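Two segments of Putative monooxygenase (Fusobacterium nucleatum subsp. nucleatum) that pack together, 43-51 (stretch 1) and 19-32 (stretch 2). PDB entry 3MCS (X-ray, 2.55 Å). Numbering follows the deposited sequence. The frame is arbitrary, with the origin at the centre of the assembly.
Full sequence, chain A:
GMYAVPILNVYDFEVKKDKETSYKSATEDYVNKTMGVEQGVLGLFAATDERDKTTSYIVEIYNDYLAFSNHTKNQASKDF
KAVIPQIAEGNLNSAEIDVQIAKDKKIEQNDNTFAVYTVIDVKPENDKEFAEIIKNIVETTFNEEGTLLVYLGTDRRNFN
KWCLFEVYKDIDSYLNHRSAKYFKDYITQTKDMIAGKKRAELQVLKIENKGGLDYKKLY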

# COMPACT_ATOMS: atom_id res chain seq x y z
N GLY A 43 -5.40 6.27 6.96
CA GLY A 43 -5.46 4.84 7.01
C GLY A 43 -4.09 4.19 7.21
O GLY A 43 -3.06 4.74 6.83
N LEU A 44 -4.11 3.03 7.85
CA LEU A 44 -2.90 2.21 8.07
C LEU A 44 -3.23 0.77 7.68
O LEU A 44 -4.31 0.29 7.99
CB LEU A 44 -2.34 2.30 9.50
CG LEU A 44 -1.41 3.51 9.66
CD1 LEU A 44 -2.21 4.74 9.83
CD2 LEU A 44 -0.50 3.34 10.85
N PHE A 45 -2.31 0.12 6.97
CA PHE A 45 -2.55 -1.21 6.47
C PHE A 45 -1.35 -2.10 6.71
O PHE A 45 -0.35 -1.94 6.07
CB PHE A 45 -2.83 -1.09 4.98
CG PHE A 45 -3.87 -0.05 4.65
CD1 PHE A 45 -3.53 1.28 4.54
CD2 PHE A 45 -5.19 -0.41 4.43
CE1 PHE A 45 -4.48 2.25 4.24
CE2 PHE A 45 -6.15 0.55 4.12
CZ PHE A 45 -5.78 1.88 4.03
N ALA A 46 -1.44 -3.02 7.65
CA ALA A 46 -0.35 -3.95 7.93
C ALA A 46 -0.63 -5.29 7.27
O ALA A 46 -1.71 -5.85 7.45
CB ALA A 46 -0.19 -4.14 9.42
N ALA A 47 0.33 -5.78 6.50
CA ALA A 47 0.24 -7.06 5.81
C ALA A 47 1.57 -7.79 5.93
O ALA A 47 2.54 -7.23 6.43
CB ALA A 47 -0.10 -6.85 4.35
N THR A 48 1.62 -9.03 5.45
CA THR A 48 2.83 -9.84 5.55
C THR A 48 3.03 -10.65 4.28
O THR A 48 2.07 -11.13 3.69
CB THR A 48 2.75 -10.85 6.74
OG1 THR A 48 2.39 -10.20 7.95
CG2 THR A 48 4.05 -11.53 6.95
N ASP A 49 4.30 -10.81 3.88
CA ASP A 49 4.71 -11.68 2.78
C ASP A 49 5.53 -12.78 3.45
O ASP A 49 6.58 -12.52 4.01
CB ASP A 49 5.54 -10.91 1.76
CG ASP A 49 5.89 -11.72 0.53
OD1 ASP A 49 5.50 -12.90 0.42
OD2 ASP A 49 6.59 -11.17 -0.35
N GLU A 50 5.04 -14.02 3.44
CA GLU A 50 5.74 -15.12 4.11
C GLU A 50 6.60 -16.01 3.21
O GLU A 50 7.24 -16.96 3.69
CB GLU A 50 4.74 -15.97 4.92
CG GLU A 50 4.03 -15.17 6.01
CD GLU A 50 3.58 -16.00 7.22
OE1 GLU A 50 2.93 -17.07 7.03
OE2 GLU A 50 3.87 -15.55 8.36
N ARG A 51 6.67 -15.69 1.92
CA ARG A 51 7.50 -16.43 1.00
C ARG A 51 8.98 -16.24 1.33
O ARG A 51 9.40 -15.13 1.64
CB ARG A 51 7.25 -15.96 -0.43
CG ARG A 51 5.86 -16.26 -0.95
CD ARG A 51 5.68 -15.69 -2.34
NE ARG A 51 5.74 -14.22 -2.33
CZ ARG A 51 5.80 -13.46 -3.43
NH1 ARG A 51 5.81 -14.02 -4.63
NH2 ARG A 51 5.87 -12.14 -3.32
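Stretch 2, residues 19-32: KETSYKSATEDYVN

This is a helix laid nearly antiparallel along a strand, a small, mostly apolar contact that is closed toward one end by a single tyrosine–threonine hydrogen bond and finishes, farther out, in two acidic side chains lying close together. Stretch 2 is helical from Glu 20 to Asn 32 and continues beyond it, with Lys 19 at the N-cap position; its backbone follows the regular i to i+4 pattern, from Tyr 23 N to Lys 19 O at 2.9 Å through to Asn 32 N to Glu 28 O at 2.9 Å. Gly 43 to Asp 49 are strand, continuing one that begins earlier in the chain. The two axes make an angle of 169° between their N-to-C directions and approach to 9.0 Å, so residues late in the helix meet residues early in the strand, and the pairing then runs in reverse order along both.

The rule on the strand is alternation: Leu 44, Ala 46 and Thr 48 point their CA-to-CB bonds toward the helix, while Phe 45, Ala 47 and Asp 49 point away. The helix answers with a spacing of three or four residues, as Glu 20, Tyr 23, Thr 27 and Val 31 point toward the strand. Leu 44 is the most heavily covered residue of the contact. Its CB lies 4.2 Å from Val 31 CG1, and its CD2 reaches Tyr 30 CE2 at 3.9 Å. Tyr 30 leaves the helix sideways, but the end of its side chain comes nearer and so adds a second apolar partner for the leucine.

Where the helix comes past Ala 46, the strand offers only a methyl group. Ala 46 CB sits 3.3 Å from Thr 27 CG2, a tight fit, and 4.2 Å from Val 31 CG2. Val 31 thus touches both Leu 44 and Ala 46. The hydroxyl of Thr 27 is occupied within the helix, where OG1 donates to Tyr 23 O at 2.8 Å; the methyl is left to face the strand.

The polar element follows one turn earlier in the helix. Tyr 23, with chi1 in the t well, carries its OH to Thr 48 OG1 at 2.7 Å, a hydrogen bond in which either hydroxyl could be the donor, and Thr 48 OG1 lies at the edge of the ring, near its plane. Ala 47 points its CB away but still takes part through its backbone: a water lies 2.6 Å from Tyr 23 OH and donates to Ala 47 O at 3.0 Å, linking the phenol to the strand's carbonyl.

At the outer margin, Glu 50 OE2 and Glu 20 OE1 stand 3.6 Å apart, like charges that give the pair no evident attraction. The contact buries 353 Å² in all; two tyrosines reach the strand, Tyr 23 at Thr 48 and Tyr 30 at Leu 44, with the small Ala 46 between them on the strand.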

# COMPACT_ATOMS: atom_id res chain seq x y z
N LYS A 19 10.19 -14.55 16.13
CA LYS A 19 9.48 -13.39 16.69
C LYS A 19 8.19 -12.98 15.95
O LYS A 19 7.68 -11.87 16.09
CB LYS A 19 10.43 -12.18 16.76
CG LYS A 19 11.70 -12.36 17.63
CD LYS A 19 11.37 -12.51 19.10
CE LYS A 19 12.61 -12.31 19.98
NZ LYS A 19 13.15 -10.91 19.91
N GLU A 20 7.61 -13.91 15.20
CA GLU A 20 6.38 -13.60 14.49
C GLU A 20 5.31 -13.19 15.49
O GLU A 20 4.60 -12.24 15.25
CB GLU A 20 5.91 -14.78 13.63
CG GLU A 20 6.97 -15.26 12.61
CD GLU A 20 6.42 -16.18 11.53
OE1 GLU A 20 5.20 -16.48 11.56
OE2 GLU A 20 7.22 -16.60 10.66
N THR A 21 5.19 -13.88 16.61
CA THR A 21 4.18 -13.52 17.60
C THR A 21 4.33 -12.07 18.07
O THR A 21 3.35 -11.32 18.07
CB THR A 21 4.21 -14.47 18.79
OG1 THR A 21 3.76 -15.75 18.34
CG2 THR A 21 3.28 -13.98 19.90
N SER A 22 5.54 -11.68 18.45
CA SER A 22 5.79 -10.33 18.92
C SER A 22 5.53 -9.33 17.83
O SER A 22 5.00 -8.25 18.10
CB SER A 22 7.22 -10.17 19.44
OG SER A 22 7.37 -10.78 20.70
N TYR A 23 5.91 -9.68 16.60
CA TYR A 23 5.68 -8.82 15.45
C TYR A 23 4.19 -8.52 15.27
O TYR A 23 3.82 -7.37 15.13
CB TYR A 23 6.29 -9.43 14.18
CG TYR A 23 5.62 -9.09 12.86
CD1 TYR A 23 5.61 -7.79 12.35
CD2 TYR A 23 5.01 -10.09 12.09
CE1 TYR A 23 4.99 -7.50 11.13
CE2 TYR A 23 4.41 -9.80 10.88
CZ TYR A 23 4.40 -8.51 10.40
OH TYR A 23 3.79 -8.25 9.19
N LYS A 24 3.34 -9.56 15.30
CA LYS A 24 1.89 -9.39 15.07
C LYS A 24 1.22 -8.52 16.16
O LYS A 24 0.44 -7.64 15.86
CB LYS A 24 1.17 -10.76 14.90
CG LYS A 24 1.54 -11.51 13.60
CD LYS A 24 0.92 -12.90 13.52
N SER A 25 1.55 -8.81 17.41
CA SER A 25 1.04 -8.07 18.56
C SER A 25 1.37 -6.59 18.52
O SER A 25 0.48 -5.74 18.73
CB SER A 25 1.64 -8.66 19.86
OG SER A 25 0.66 -9.31 20.62
N ALA A 26 2.65 -6.29 18.27
CA ALA A 26 3.14 -4.92 18.22
C ALA A 26 2.57 -4.17 17.01
O ALA A 26 2.28 -2.98 17.12
CB ALA A 26 4.65 -4.91 18.19
N THR A 27 2.40 -4.85 15.88
CA THR A 27 1.83 -4.17 14.71
C THR A 27 0.33 -3.93 14.93
O THR A 27 -0.19 -2.88 14.58
CB THR A 27 2.04 -4.94 13.42
OG1 THR A 27 3.42 -5.23 13.30
CG2 THR A 27 1.61 -4.12 12.23
N GLU A 28 -0.36 -4.89 15.55
CA GLU A 28 -1.78 -4.70 15.86
C GLU A 28 -1.97 -3.48 16.77
O GLU A 28 -2.79 -2.60 16.48
CB GLU A 28 -2.40 -5.95 16.50
CG GLU A 28 -2.70 -7.09 15.53
CD GLU A 28 -3.23 -8.37 16.20
OE1 GLU A 28 -3.46 -8.38 17.44
OE2 GLU A 28 -3.40 -9.37 15.47
N ASP A 29 -1.22 -3.44 17.88
CA ASP A 29 -1.29 -2.31 18.80
C ASP A 29 -1.02 -0.99 18.06
O ASP A 29 -1.73 -0.02 18.25
CB ASP A 29 -0.27 -2.43 19.94
CG ASP A 29 -0.54 -3.62 20.87
OD1 ASP A 29 -1.52 -4.35 20.62
OD2 ASP A 29 0.27 -3.81 21.83
N TYR A 30 -0.00 -0.97 17.22
CA TYR A 30 0.39 0.26 16.54
C TYR A 30 -0.71 0.78 15.65
O TYR A 30 -1.05 1.97 15.69
CB TYR A 30 1.68 0.01 15.75
CG TYR A 30 2.15 1.11 14.83
CD1 TYR A 30 2.56 2.32 15.32
CD2 TYR A 30 2.25 0.89 13.47
CE1 TYR A 30 3.01 3.31 14.47
CE2 TYR A 30 2.71 1.87 12.62
CZ TYR A 30 3.08 3.08 13.12
OH TYR A 30 3.55 4.08 12.29
N VAL A 31 -1.30 -0.13 14.87
CA VAL A 31 -2.36 0.25 13.94
C VAL A 31 -3.59 0.71 14.71
O VAL A 31 -4.19 1.73 14.37
CB VAL A 31 -2.69 -0.89 12.94
CG1 VAL A 31 -3.90 -0.57 12.14
CG2 VAL A 31 -1.51 -1.16 12.03
N ASN A 32 -3.94 -0.03 15.77
CA ASN A 32 -5.13 0.29 16.58
C ASN A 32 -5.01 1.56 17.42
O ASN A 32 -5.99 2.27 17.61
CB ASN A 32 -5.50 -0.87 17.52
CG ASN A 32 -6.12 -2.06 16.78
OD1 ASN A 32 -6.63 -1.94 15.66
ND2 ASN A 32 -6.10 -3.22 17.43
O HOH W 1 3.36 -5.67 8.80